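Local structure of putative type VI secretion protein (Escherichia coli, 4HH5) at residues R13-Y18 with E111-V116; A20-G25 with E41-K46; Q50-L55 with Q155-P160; T56-R61 with P150-Q155. The protein probably hydrolyses ATP as ClpV1 of the Sci1 type VI secretion system, an ATPase whose N-terminal domain forms this chain. One frame throughout, in Å; residues are numbered along the deposited sequence.

Followed from the N terminus, the chain offers a compact example of how loops that nest and cross tie a helical domain together. The junction of helices 2-14 and 17-32 opens interaction 1, which closes only at 111-116, just as helix 115-124 begins. Nested within that long loop, interaction 2 packs helix 17-32 against helix 40-50. Interaction 3 opens at 50-55, also inside the first loop, but closes beyond it at 155-160, so the two cross. Interaction 4, between helices 54-61 and 149-155, is nested in interaction 3 and likewise crosses interaction 1. Arg114 joins the crossing contacts through salt bridges to Asp54 and Asp153, and interactions 3 and 4 share Gln155.

Interaction 1 (R13-Y18 with E111-V116); sequences RRLNHY and EHIRSV
The backbones of 13-18 and 111-116 meet in a single bridge of parallel pattern centred on Leu15 and Ile113, where Ile113 N donates to Arg14 O at 2.8 Å and Asn16 N to Ile113 O at 2.9 Å. Both bonds are nearly straight, yet they use their acceptors differently: Asn16 N lies in the plane of the Ile113 carbonyl, whereas Ile113 N sits 43° out of that of Arg14. The Arg14 oxygen also receives a CA-H contact from His112, with His112 CA 3.2 Å from Arg14 O, and lies in the plane of the His112 ring at its edge.

Side chains add to the backbone bridge. The Leu15 and Ile113 side chains cross obliquely, Leu15 CD2 lying 4.0 Å from Ile113 CB, and Arg14 CB rests near the Ile113 CD1 tip before its extended chain reaches a cation-pi contact with Trp102. Asn16 has CG between its backbone N and carbonyl carbon (chi1 68°). As an N-cap, it turns OD1 to Cys19 N, while Asn16 ND2 passes Arg114 CB at 3.5 Å and bonds Glu158. The Arg114 guanidinium reaches on to salt bridges with Asp54 and Asp153. The bridge thus fastens the break between helices 2-14 and 17-32 to the start of helix 115-124, with Leu15 and Ile113 both packed on Leu98 of helix 92-107.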
loop_
_atom_site.group_PDB
_atom_site.type_symbol
_atom_site.label_atom_id
_atom_site.label_comp_id
_atom_site.label_asym_id
_atom_site.label_seq_id
_atom_site.Cartn_x
_atom_site.Cartn_y
_atom_site.Cartn_z
ATOM N N ARG A 13 7.494 9.529 -6.991
ATOM C CA ARG A 13 8.480 10.291 -6.220
ATOM C C ARG A 13 7.924 10.792 -4.876
ATOM O O ARG A 13 8.704 11.129 -3.986
ATOM C CB ARG A 13 9.028 11.475 -7.026
ATOM C CG ARG A 13 9.915 11.059 -8.191
ATOM C CD ARG A 13 10.745 12.225 -8.740
ATOM N NE ARG A 13 9.947 13.417 -9.072
ATOM C CZ ARG A 13 9.232 13.574 -10.185
ATOM N NH1 ARG A 13 9.163 12.598 -11.080
ATOM N NH2 ARG A 13 8.554 14.692 -10.391
ATOM N N ARG A 14 6.591 10.856 -4.731
ATOM C CA ARG A 14 5.969 11.311 -3.483
ATOM C C ARG A 14 5.926 10.230 -2.406
ATOM O O ARG A 14 5.776 10.544 -1.222
ATOM C CB ARG A 14 4.576 11.877 -3.755
ATOM C CG ARG A 14 4.646 13.339 -4.155
ATOM C CD ARG A 14 3.394 13.741 -4.864
ATOM N NE ARG A 14 3.549 15.035 -5.524
ATOM C CZ ARG A 14 3.000 15.338 -6.694
ATOM N NH1 ARG A 14 2.254 14.446 -7.337
ATOM N NH2 ARG A 14 3.192 16.532 -7.234
ATOM N N LEU A 15 6.062 8.963 -2.805
ATOM C CA LEU A 15 6.083 7.844 -1.856
ATOM C C LEU A 15 7.244 8.020 -0.896
ATOM O O LEU A 15 8.355 8.379 -1.324
ATOM C CB LEU A 15 6.258 6.506 -2.583
ATOM C CG LEU A 15 5.094 6.025 -3.431
ATOM C CD1 LEU A 15 5.519 4.864 -4.311
ATOM C CD2 LEU A 15 3.888 5.653 -2.567
ATOM N N ASN A 16 6.995 7.787 0.404
ATOM C CA ASN A 16 8.083 7.851 1.370
ATOM C C ASN A 16 8.974 6.621 1.097
ATOM O O ASN A 16 8.583 5.759 0.295
ATOM C CB ASN A 16 7.557 7.903 2.820
ATOM C CG ASN A 16 6.884 6.641 3.322
ATOM O OD1 ASN A 16 6.731 5.634 2.619
ATOM N ND2 ASN A 16 6.457 6.680 4.558
ATOM N N HIS A 17 10.143 6.545 1.745
ATOM C CA HIS A 17 11.083 5.451 1.527
ATOM C C HIS A 17 10.586 4.038 1.841
ATOM O O HIS A 17 10.861 3.120 1.073
ATOM C CB HIS A 17 12.483 5.784 2.063
ATOM C CG HIS A 17 13.134 6.913 1.313
ATOM N ND1 HIS A 17 12.998 7.049 -0.063
ATOM C CD2 HIS A 17 13.912 7.918 1.773
ATOM C CE1 HIS A 17 13.682 8.132 -0.387
ATOM N NE2 HIS A 17 14.259 8.684 0.677
ATOM N N TYR A 18 9.776 3.887 2.897
ATOM C CA TYR A 18 9.164 2.615 3.306
ATOM C C TYR A 18 8.252 2.035 2.193
ATOM O O TYR A 18 8.421 0.880 1.795
ATOM C CB TYR A 18 8.365 2.835 4.597
ATOM C CG TYR A 18 7.899 1.566 5.263
ATOM C CD1 TYR A 18 8.730 0.868 6.130
ATOM C CD2 TYR A 18 6.617 1.073 5.048
ATOM C CE1 TYR A 18 8.303 -0.301 6.755
ATOM C CE2 TYR A 18 6.187 -0.110 5.650
ATOM C CZ TYR A 18 7.036 -0.793 6.506
ATOM O OH TYR A 18 6.620 -1.943 7.127
ATOM N N GLU A 111 3.296 16.191 2.133
ATOM C CA GLU A 111 4.077 16.246 0.884
ATOM C C GLU A 111 4.464 14.851 0.413
ATOM O O GLU A 111 4.853 14.683 -0.745
ATOM C CB GLU A 111 5.365 17.072 1.076
ATOM C CG GLU A 111 5.151 18.500 1.549
ATOM C CD GLU A 111 4.853 19.524 0.472
ATOM O OE1 GLU A 111 5.558 19.533 -0.564
ATOM O OE2 GLU A 111 3.951 20.364 0.697
ATOM N N HIS A 112 4.393 13.863 1.323
ATOM C CA HIS A 112 4.768 12.476 1.059
ATOM C C HIS A 112 3.665 11.477 1.361
ATOM O O HIS A 112 2.847 11.706 2.252
ATOM C CB HIS A 112 6.050 12.105 1.818
ATOM C CG HIS A 112 7.249 12.853 1.325
ATOM N ND1 HIS A 112 7.778 13.909 2.037
ATOM C CD2 HIS A 112 7.942 12.709 0.172
ATOM C CE1 HIS A 112 8.781 14.366 1.304
ATOM N NE2 HIS A 112 8.924 13.666 0.181
ATOM N N ILE A 113 3.660 10.362 0.622
ATOM C CA ILE A 113 2.678 9.300 0.795
ATOM C C ILE A 113 3.235 8.229 1.722
ATOM O O ILE A 113 4.314 7.689 1.462
ATOM C CB ILE A 113 2.227 8.691 -0.563
ATOM C CG1 ILE A 113 1.824 9.784 -1.584
ATOM C CG2 ILE A 113 1.100 7.662 -0.370
ATOM C CD1 ILE A 113 1.698 9.255 -3.038
ATOM N N ARG A 114 2.473 7.889 2.775
ATOM C CA ARG A 114 2.839 6.822 3.704
ATOM C C ARG A 114 1.790 5.722 3.639
ATOM O O ARG A 114 0.742 5.938 3.019
ATOM C CB ARG A 114 3.112 7.342 5.124
ATOM C CG ARG A 114 1.999 8.107 5.782
ATOM C CD ARG A 114 2.522 8.877 6.972
ATOM N NE ARG A 114 2.823 8.001 8.108
ATOM C CZ ARG A 114 3.238 8.439 9.289
ATOM N NH1 ARG A 114 3.412 9.739 9.499
ATOM N NH2 ARG A 114 3.478 7.579 10.275
ATOM N N SER A 115 2.051 4.540 4.244
ATOM C CA SER A 115 1.081 3.438 4.154
ATOM C C SER A 115 -0.299 3.736 4.719
ATOM O O SER A 115 -1.279 3.221 4.191
ATOM C CB SER A 115 1.647 2.117 4.668
ATOM O OG SER A 115 1.904 2.167 6.059
ATOM N N VAL A 116 -0.396 4.624 5.727
ATOM C CA VAL A 116 -1.703 5.015 6.279
ATOM C C VAL A 116 -2.566 5.719 5.219
ATOM O O VAL A 116 -3.783 5.602 5.274
ATOM C CB VAL A 116 -1.611 5.811 7.615
ATOM C CG1 VAL A 116 -1.123 7.243 7.390
ATOM C CG2 VAL A 116 -2.948 5.802 8.355
#

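Interaction 2 (A20-G25 with E41-K46); sequences ARALEG and EHWLLK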
loop_
_atom_site.group_PDB
_atom_site.type_symbol
_atom_site.label_atom_id
_atom_site.label_comp_id
_atom_site.label_asym_id
_atom_site.label_seq_id
_atom_site.Cartn_x
_atom_site.Cartn_y
_atom_site.Cartn_z
ATOM N N ALA A 20 8.080 3.123 -1.036
ATOM C CA ALA A 20 8.837 2.984 -2.282
ATOM C C ALA A 20 9.598 1.656 -2.306
ATOM O O ALA A 20 9.531 0.940 -3.306
ATOM C CB ALA A 20 9.792 4.153 -2.475
ATOM N N ARG A 21 10.299 1.320 -1.198
ATOM C CA ARG A 21 11.047 0.066 -1.015
ATOM C C ARG A 21 10.098 -1.138 -1.199
ATOM O O ARG A 21 10.455 -2.097 -1.885
ATOM C CB ARG A 21 11.667 0.032 0.398
ATOM C CG ARG A 21 12.732 -1.022 0.634
ATOM C CD ARG A 21 13.478 -0.723 1.933
ATOM N NE ARG A 21 12.896 -1.418 3.085
ATOM C CZ ARG A 21 12.499 -0.835 4.213
ATOM N NH1 ARG A 21 12.603 0.484 4.362
ATOM N NH2 ARG A 21 11.996 -1.561 5.202
ATOM N N ALA A 22 8.889 -1.071 -0.599
ATOM C CA ALA A 22 7.875 -2.124 -0.718
ATOM C C ALA A 22 7.350 -2.234 -2.147
ATOM O O ALA A 22 7.091 -3.346 -2.613
ATOM C CB ALA A 22 6.727 -1.873 0.251
ATOM N N LEU A 23 7.202 -1.094 -2.852
ATOM C CA LEU A 23 6.726 -1.120 -4.244
ATOM C C LEU A 23 7.778 -1.766 -5.158
ATOM O O LEU A 23 7.420 -2.540 -6.042
ATOM C CB LEU A 23 6.288 0.274 -4.748
ATOM C CG LEU A 23 5.616 0.343 -6.136
ATOM C CD1 LEU A 23 4.376 -0.565 -6.227
ATOM C CD2 LEU A 23 5.209 1.757 -6.459
ATOM N N GLU A 24 9.069 -1.503 -4.888
ATOM C CA GLU A 24 10.194 -2.120 -5.608
ATOM C C GLU A 24 10.204 -3.626 -5.325
ATOM O O GLU A 24 10.397 -4.409 -6.247
ATOM C CB GLU A 24 11.536 -1.498 -5.189
ATOM C CG GLU A 24 11.671 -0.042 -5.571
ATOM N N GLY A 25 9.969 -4.004 -4.062
ATOM C CA GLY A 25 9.871 -5.404 -3.642
ATOM C C GLY A 25 8.737 -6.134 -4.351
ATOM O O GLY A 25 8.911 -7.274 -4.796
ATOM N N GLU A 41 -2.344 -5.920 -3.898
ATOM C CA GLU A 41 -2.092 -7.105 -3.070
ATOM C C GLU A 41 -0.592 -7.401 -3.005
ATOM O O GLU A 41 -0.098 -7.717 -1.919
ATOM C CB GLU A 41 -2.871 -8.338 -3.563
ATOM C CG GLU A 41 -4.375 -8.260 -3.349
ATOM C CD GLU A 41 -5.180 -7.551 -4.422
ATOM O OE1 GLU A 41 -4.588 -6.904 -5.317
ATOM O OE2 GLU A 41 -6.424 -7.658 -4.368
ATOM N N HIS A 42 0.136 -7.273 -4.156
ATOM C CA HIS A 42 1.597 -7.474 -4.209
ATOM C C HIS A 42 2.282 -6.450 -3.292
ATOM O O HIS A 42 3.206 -6.801 -2.548
ATOM C CB HIS A 42 2.147 -7.308 -5.635
ATOM C CG HIS A 42 1.841 -8.444 -6.568
ATOM N ND1 HIS A 42 0.932 -8.302 -7.603
ATOM C CD2 HIS A 42 2.378 -9.684 -6.625
ATOM C CE1 HIS A 42 0.917 -9.468 -8.233
ATOM N NE2 HIS A 42 1.775 -10.328 -7.690
ATOM N N TRP A 43 1.815 -5.192 -3.348
ATOM C CA TRP A 43 2.325 -4.089 -2.542
ATOM C C TRP A 43 2.064 -4.311 -1.055
ATOM O O TRP A 43 2.987 -4.163 -0.260
ATOM C CB TRP A 43 1.710 -2.769 -3.004
ATOM C CG TRP A 43 2.508 -1.540 -2.664
ATOM C CD1 TRP A 43 3.729 -1.483 -2.049
ATOM C CD2 TRP A 43 2.138 -0.186 -2.949
ATOM N NE1 TRP A 43 4.132 -0.173 -1.925
ATOM C CE2 TRP A 43 3.181 0.642 -2.486
ATOM C CE3 TRP A 43 1.032 0.407 -3.580
ATOM C CZ2 TRP A 43 3.158 2.029 -2.642
ATOM C CZ3 TRP A 43 1.013 1.783 -3.740
ATOM C CH2 TRP A 43 2.068 2.577 -3.275
ATOM N N LEU A 44 0.820 -4.675 -0.673
ATOM C CA LEU A 44 0.454 -4.921 0.736
ATOM C C LEU A 44 1.272 -6.056 1.344
ATOM O O LEU A 44 1.709 -5.941 2.488
ATOM C CB LEU A 44 -1.059 -5.183 0.912
ATOM C CG LEU A 44 -1.988 -3.977 0.679
ATOM C CD1 LEU A 44 -3.404 -4.433 0.393
ATOM C CD2 LEU A 44 -1.974 -3.005 1.856
ATOM N N LEU A 45 1.523 -7.122 0.562
ATOM C CA LEU A 45 2.332 -8.259 0.994
ATOM C C LEU A 45 3.724 -7.752 1.402
ATOM O O LEU A 45 4.193 -8.069 2.489
ATOM C CB LEU A 45 2.435 -9.281 -0.153
ATOM C CG LEU A 45 3.153 -10.605 0.133
ATOM C CD1 LEU A 45 2.465 -11.733 -0.555
ATOM C CD2 LEU A 45 4.595 -10.572 -0.362
ATOM N N LYS A 46 4.364 -6.952 0.530
ATOM C CA LYS A 46 5.696 -6.409 0.771
ATOM C C LYS A 46 5.727 -5.369 1.863
ATOM O O LYS A 46 6.710 -5.321 2.603
ATOM C CB LYS A 46 6.354 -5.920 -0.518
ATOM C CG LYS A 46 6.789 -7.073 -1.423
ATOM C CD LYS A 46 8.072 -7.732 -0.912
ATOM C CE LYS A 46 8.294 -9.094 -1.516
ATOM N NZ LYS A 46 9.466 -9.770 -0.908
#
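The indole of Trp43 is the flat group on which this contact turns. Leu23 CD1 stands over one face in a CH-pi contact, 4.0 Å from the centroid of the five-membered ring and only 10° off its normal. At the edge, in the ring plane, Ala22 CB comes within 3.8 Å of Trp43 NE1. Trp43 NE1 also lies 3.3 Å from Leu23 N, but both are donors, and the indole N-H is spent on Cys19 O instead, a bond that helps fix the ring's rotation. With CG anti to the backbone N, Trp43 carries its ring to helix 17-32, and the indole also touches Leu94, Leu97 and Leu98 of helix 92-107.

One turn on, Lys46 serves as an aliphatic chain. Lys46 CB rests 3.4 Å from Ala22 O, and a bend at chi2 (-77°) lays the methylenes along the bare backbone of Gly25, with Lys46 CG 3.6 Å from Gly25 C; the ammonium group goes on to Glu49. Ala22 and Gly25 offer little bulk to Trp43 and Lys46, and the local axes approach to 8.0 Å while crossing at 120°. This is close helix-helix packing within the mainly helical Clp N-terminal domain.

Interaction 3 (Q50-L55 with Q155-P160); sequences QGEGDL and QSDECP
Around Asp54 the contact is tight and polar. Ser156 OG, anti to its backbone N, donates to Asp54 OD1 at 2.7 Å, meeting the oxygen from above the carboxylate plane. Glu158 brings its carboxylate in from 155-160, and Glu158 OE2 takes the Asp54 N-H through its anti lone pair, with N and O 2.8 Å apart in an almost straight bond (175°). Gly53, at the N-cap position, has its CA 3.4 Å from the same Glu158 OE2. The two acids stack, their planes 19° apart, with Asp54 OD2 and Glu158 OE2 at 3.6 Å. The like charges could favour protonation of one acid, an effect that Arg114 beside Asp54, and the donors Ser115 OG and Asn16 ND2 at Glu158, probably lessen.

In 155-160 the backbone forms an ST turn, in which Ser156 OG accepts from Glu158 N at 3.1 Å, within a type I beta turn from Ser156 to Cys159. A serine that both gives and accepts thereby positions the acid that meets the first N-H of helix 54-61.

Toward the surface the join is looser. Asp157 N still donates to Glu52 O at 2.9 Å, but the exposed Glu52 and Asp157 side chains merely run side by side, with Glu52 CB 3.5 Å from Asp157 OD2. A water lies within hydrogen-bonding distance of both Glu52 O and Gln155 O there.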
loop_
_atom_site.group_PDB
_atom_site.type_symbol
_atom_site.label_atom_id
_atom_site.label_comp_id
_atom_site.label_asym_id
_atom_site.label_seq_id
_atom_site.Cartn_x
_atom_site.Cartn_y
_atom_site.Cartn_z
ATOM N N GLN A 50 7.899 -5.952 5.450
ATOM C CA GLN A 50 8.831 -5.012 6.083
ATOM C C GLN A 50 8.457 -4.909 7.569
ATOM O O GLN A 50 9.338 -4.812 8.415
ATOM C CB GLN A 50 8.819 -3.653 5.359
ATOM C CG GLN A 50 9.393 -3.764 3.949
ATOM C CD GLN A 50 9.410 -2.506 3.111
ATOM O OE1 GLN A 50 9.947 -2.511 2.006
ATOM N NE2 GLN A 50 8.842 -1.402 3.591
ATOM N N GLY A 51 7.151 -4.990 7.839
ATOM C CA GLY A 51 6.504 -5.092 9.143
ATOM C C GLY A 51 6.858 -4.144 10.265
ATOM O O GLY A 51 6.877 -4.559 11.428
ATOM N N GLU A 52 7.127 -2.876 9.944
ATOM C CA GLU A 52 7.449 -1.862 10.948
ATOM C C GLU A 52 6.738 -0.534 10.638
ATOM O O GLU A 52 6.957 0.451 11.336
ATOM C CB GLU A 52 8.983 -1.652 11.083
ATOM C CG GLU A 52 9.784 -2.812 11.670
ATOM C CD GLU A 52 9.384 -3.387 13.020
ATOM O OE1 GLU A 52 9.748 -4.557 13.279
ATOM O OE2 GLU A 52 8.708 -2.689 13.810
ATOM N N GLY A 53 5.881 -0.528 9.617
ATOM C CA GLY A 53 5.165 0.667 9.177
ATOM C C GLY A 53 3.813 0.903 9.809
ATOM O O GLY A 53 3.457 0.258 10.805
ATOM N N ASP A 54 3.040 1.844 9.218
ATOM C CA ASP A 54 1.723 2.213 9.732
ATOM C C ASP A 54 0.763 1.040 9.857
ATOM O O ASP A 54 0.078 0.948 10.868
ATOM C CB ASP A 54 1.095 3.388 8.950
ATOM C CG ASP A 54 1.958 4.644 8.845
ATOM O OD1 ASP A 54 2.818 4.854 9.725
ATOM O OD2 ASP A 54 1.716 5.452 7.936
ATOM N N LEU A 55 0.740 0.129 8.861
ATOM C CA LEU A 55 -0.138 -1.047 8.855
ATOM C C LEU A 55 0.088 -1.956 10.059
ATOM O O LEU A 55 -0.885 -2.373 10.697
ATOM C CB LEU A 55 0.032 -1.862 7.562
ATOM C CG LEU A 55 -0.538 -1.289 6.270
ATOM C CD1 LEU A 55 -0.168 -2.186 5.097
ATOM C CD2 LEU A 55 -2.069 -1.171 6.329
ATOM N N GLN A 155 5.130 5.308 16.941
ATOM C CA GLN A 155 5.456 3.882 16.806
ATOM C C GLN A 155 5.911 3.358 15.440
ATOM O O GLN A 155 6.516 2.292 15.377
ATOM C CB GLN A 155 4.255 3.049 17.296
ATOM C CG GLN A 155 3.789 3.366 18.721
ATOM C CD GLN A 155 2.712 2.429 19.212
ATOM O OE1 GLN A 155 2.383 1.427 18.578
ATOM N NE2 GLN A 155 2.164 2.713 20.380
ATOM N N SER A 156 5.558 4.038 14.354
ATOM C CA SER A 156 5.866 3.567 13.003
ATOM C C SER A 156 7.248 4.003 12.536
ATOM O O SER A 156 7.683 5.096 12.879
ATOM C CB SER A 156 4.803 4.076 12.030
ATOM O OG SER A 156 5.056 3.709 10.686
ATOM N N ASP A 157 7.905 3.176 11.697
ATOM C CA ASP A 157 9.198 3.508 11.076
ATOM C C ASP A 157 9.004 4.591 9.991
ATOM O O ASP A 157 9.985 5.156 9.509
ATOM C CB ASP A 157 9.859 2.253 10.469
ATOM C CG ASP A 157 10.842 1.535 11.386
ATOM O OD1 ASP A 157 10.821 1.797 12.609
ATOM O OD2 ASP A 157 11.615 0.698 10.882
ATOM N N GLU A 158 7.735 4.886 9.624
ATOM C CA GLU A 158 7.353 5.914 8.638
ATOM C C GLU A 158 7.126 7.304 9.288
ATOM O O GLU A 158 6.627 8.228 8.635
ATOM C CB GLU A 158 6.069 5.493 7.910
ATOM C CG GLU A 158 6.162 4.167 7.190
ATOM C CD GLU A 158 4.893 3.847 6.433
ATOM O OE1 GLU A 158 4.682 4.436 5.350
ATOM O OE2 GLU A 158 4.101 3.018 6.929
ATOM N N CYS A 159 7.462 7.437 10.572
ATOM C CA CYS A 159 7.295 8.675 11.340
ATOM C C CYS A 159 8.297 9.768 10.902
ATOM O O CYS A 159 9.318 9.420 10.301
ATOM C CB CYS A 159 7.442 8.366 12.825
ATOM S SG CYS A 159 9.124 7.901 13.322
ATOM N N PRO A 160 8.096 11.071 11.268
ATOM C CA PRO A 160 9.121 12.088 10.938
ATOM C C PRO A 160 10.427 11.798 11.685
ATOM O O PRO A 160 10.400 11.225 12.780
ATOM C CB PRO A 160 8.500 13.410 11.421
ATOM C CG PRO A 160 7.053 13.119 11.645
ATOM C CD PRO A 160 6.973 11.674 12.019
HETATM O O HOH W 1 6.988 -0.169 14.172
#

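Interaction 4 (T56-R61 with P150-Q155); sequences TVLGRR and PLLDAQ
Val57 forms the centre of the first shell, its CB directed toward helix 149-155. Val57 CG1, anti to the backbone N, lies 3.8 Å from Leu151 CD2 and equally far from Leu152 CD2, while CG2 rests against the Gln155 carbonyl. Leu58 crosses Leu152 at about a right angle, Leu58 CG being 3.9 Å from Leu152 CD2. Arg61 meets Leu151 with its aliphatic stem, bent at chi2, Arg61 CD lying only 3.4 Å from Leu151 CD2.

The polar margin is organised by Gln155, whose chain, extended beyond CG, delivers OE1 to two donors. Arg60 NH2 gives Gln155 OE1 a bent hydrogen bond of 3.0 Å (143° at the hydrogen), from above the amide carbonyl plane rather than along a lone pair; a bend at chi3 turns the guanidinium to this place. A water also donates to Gln155 OE1 at 2.7 Å and, with its other hydrogen, to Val57 O, so the glutamine is linked to the opposite backbone as well as to a side chain.

Farther out, Leu119 and Leu148 back Leu58, and Val116 of helix 115-124 backs Leu152. The local axes stand 10.3 Å apart and cross at 111°. In this mainly helical Clp domain the pair is a case of steeply crossed helices, with an apolar middle and polar groups at its margin.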
loop_
_atom_site.group_PDB
_atom_site.type_symbol
_atom_site.label_atom_id
_atom_site.label_comp_id
_atom_site.label_asym_id
_atom_site.label_seq_id
_atom_site.Cartn_x
_atom_site.Cartn_y
_atom_site.Cartn_z
ATOM N N THR A 56 1.367 -2.273 10.351
ATOM C CA THR A 56 1.772 -3.122 11.483
ATOM C C THR A 56 1.389 -2.484 12.818
ATOM O O THR A 56 0.880 -3.183 13.698
ATOM C CB THR A 56 3.277 -3.459 11.396
ATOM O OG1 THR A 56 3.499 -4.175 10.180
ATOM C CG2 THR A 56 3.775 -4.287 12.591
ATOM N N VAL A 57 1.613 -1.170 12.960
ATOM C CA VAL A 57 1.264 -0.403 14.175
ATOM C C VAL A 57 -0.257 -0.494 14.443
ATOM O O VAL A 57 -0.676 -0.746 15.578
ATOM C CB VAL A 57 1.780 1.062 14.088
ATOM C CG1 VAL A 57 1.198 1.941 15.200
ATOM C CG2 VAL A 57 3.310 1.098 14.121
ATOM N N LEU A 58 -1.065 -0.308 13.396
ATOM C CA LEU A 58 -2.526 -0.378 13.483
ATOM C C LEU A 58 -3.005 -1.792 13.810
ATOM O O LEU A 58 -3.850 -1.954 14.697
ATOM C CB LEU A 58 -3.180 0.178 12.209
ATOM C CG LEU A 58 -2.946 1.677 11.956
ATOM C CD1 LEU A 58 -3.325 2.057 10.540
ATOM C CD2 LEU A 58 -3.678 2.545 12.958
ATOM N N GLY A 59 -2.387 -2.795 13.171
ATOM C CA GLY A 59 -2.658 -4.211 13.413
ATOM C C GLY A 59 -2.413 -4.598 14.854
ATOM O O GLY A 59 -3.231 -5.291 15.467
ATOM N N ARG A 60 -1.299 -4.112 15.422
ATOM C CA ARG A 60 -0.940 -4.348 16.818
ATOM C C ARG A 60 -1.932 -3.636 17.754
ATOM O O ARG A 60 -2.447 -4.259 18.687
ATOM C CB ARG A 60 0.516 -3.899 17.086
ATOM C CG ARG A 60 0.940 -4.055 18.552
ATOM C CD ARG A 60 2.432 -3.921 18.776
ATOM N NE ARG A 60 2.901 -2.546 18.585
ATOM C CZ ARG A 60 3.647 -2.144 17.561
ATOM N NH1 ARG A 60 4.029 -3.010 16.627
ATOM N NH2 ARG A 60 4.026 -0.877 17.467
ATOM N N ARG A 61 -2.224 -2.352 17.489
ATOM C CA ARG A 61 -3.157 -1.576 18.312
ATOM C C ARG A 61 -4.587 -2.168 18.347
ATOM O O ARG A 61 -5.223 -2.191 19.408
ATOM C CB ARG A 61 -3.214 -0.121 17.829
ATOM C CG ARG A 61 -4.057 0.772 18.728
ATOM C CD ARG A 61 -3.200 1.822 19.384
ATOM N NE ARG A 61 -3.732 2.304 20.659
ATOM C CZ ARG A 61 -4.737 3.165 20.782
ATOM N NH1 ARG A 61 -5.138 3.558 21.981
ATOM N NH2 ARG A 61 -5.362 3.625 19.703
ATOM N N PRO A 150 -0.868 10.930 15.908
ATOM C CA PRO A 150 0.131 10.960 17.005
ATOM C C PRO A 150 0.685 9.589 17.393
ATOM O O PRO A 150 1.864 9.489 17.727
ATOM C CB PRO A 150 -0.644 11.574 18.181
ATOM C CG PRO A 150 -1.753 12.326 17.550
ATOM C CD PRO A 150 -2.145 11.526 16.352
ATOM N N LEU A 151 -0.154 8.543 17.355
ATOM C CA LEU A 151 0.276 7.186 17.692
ATOM C C LEU A 151 1.202 6.635 16.604
ATOM O O LEU A 151 2.255 6.069 16.918
ATOM C CB LEU A 151 -0.929 6.256 17.894
ATOM C CG LEU A 151 -0.552 4.829 18.259
ATOM C CD1 LEU A 151 -0.714 4.579 19.741
ATOM C CD2 LEU A 151 -1.258 3.835 17.373
ATOM N N LEU A 152 0.817 6.823 15.330
ATOM C CA LEU A 152 1.609 6.377 14.180
ATOM C C LEU A 152 2.967 7.069 14.188
ATOM O O LEU A 152 3.984 6.420 13.963
ATOM C CB LEU A 152 0.875 6.669 12.855
ATOM C CG LEU A 152 -0.392 5.867 12.593
ATOM C CD1 LEU A 152 -1.031 6.323 11.328
ATOM C CD2 LEU A 152 -0.106 4.352 12.521
ATOM N N ASP A 153 2.987 8.373 14.534
ATOM C CA ASP A 153 4.232 9.132 14.611
ATOM C C ASP A 153 5.125 8.691 15.791
ATOM O O ASP A 153 6.335 8.897 15.752
ATOM C CB ASP A 153 3.952 10.644 14.595
ATOM C CG ASP A 153 3.506 11.181 13.238
ATOM O OD1 ASP A 153 3.591 10.427 12.235
ATOM O OD2 ASP A 153 3.104 12.360 13.170
ATOM N N ALA A 154 4.542 8.046 16.813
ATOM C CA ALA A 154 5.325 7.567 17.950
ATOM C C ALA A 154 5.832 6.125 17.757
ATOM O O ALA A 154 6.845 5.761 18.347
ATOM C CB ALA A 154 4.503 7.654 19.225
ATOM N N GLN A 155 5.130 5.308 16.941
ATOM C CA GLN A 155 5.456 3.882 16.806
ATOM C C GLN A 155 5.911 3.358 15.440
ATOM O O GLN A 155 6.516 2.292 15.377
ATOM C CB GLN A 155 4.255 3.049 17.296
ATOM C CG GLN A 155 3.789 3.366 18.721
ATOM C CD GLN A 155 2.712 2.429 19.212
ATOM O OE1 GLN A 155 2.383 1.427 18.578
ATOM N NE2 GLN A 155 2.164 2.713 20.380
HETATM O O HOH W 2 0.388 -0.255 18.116
#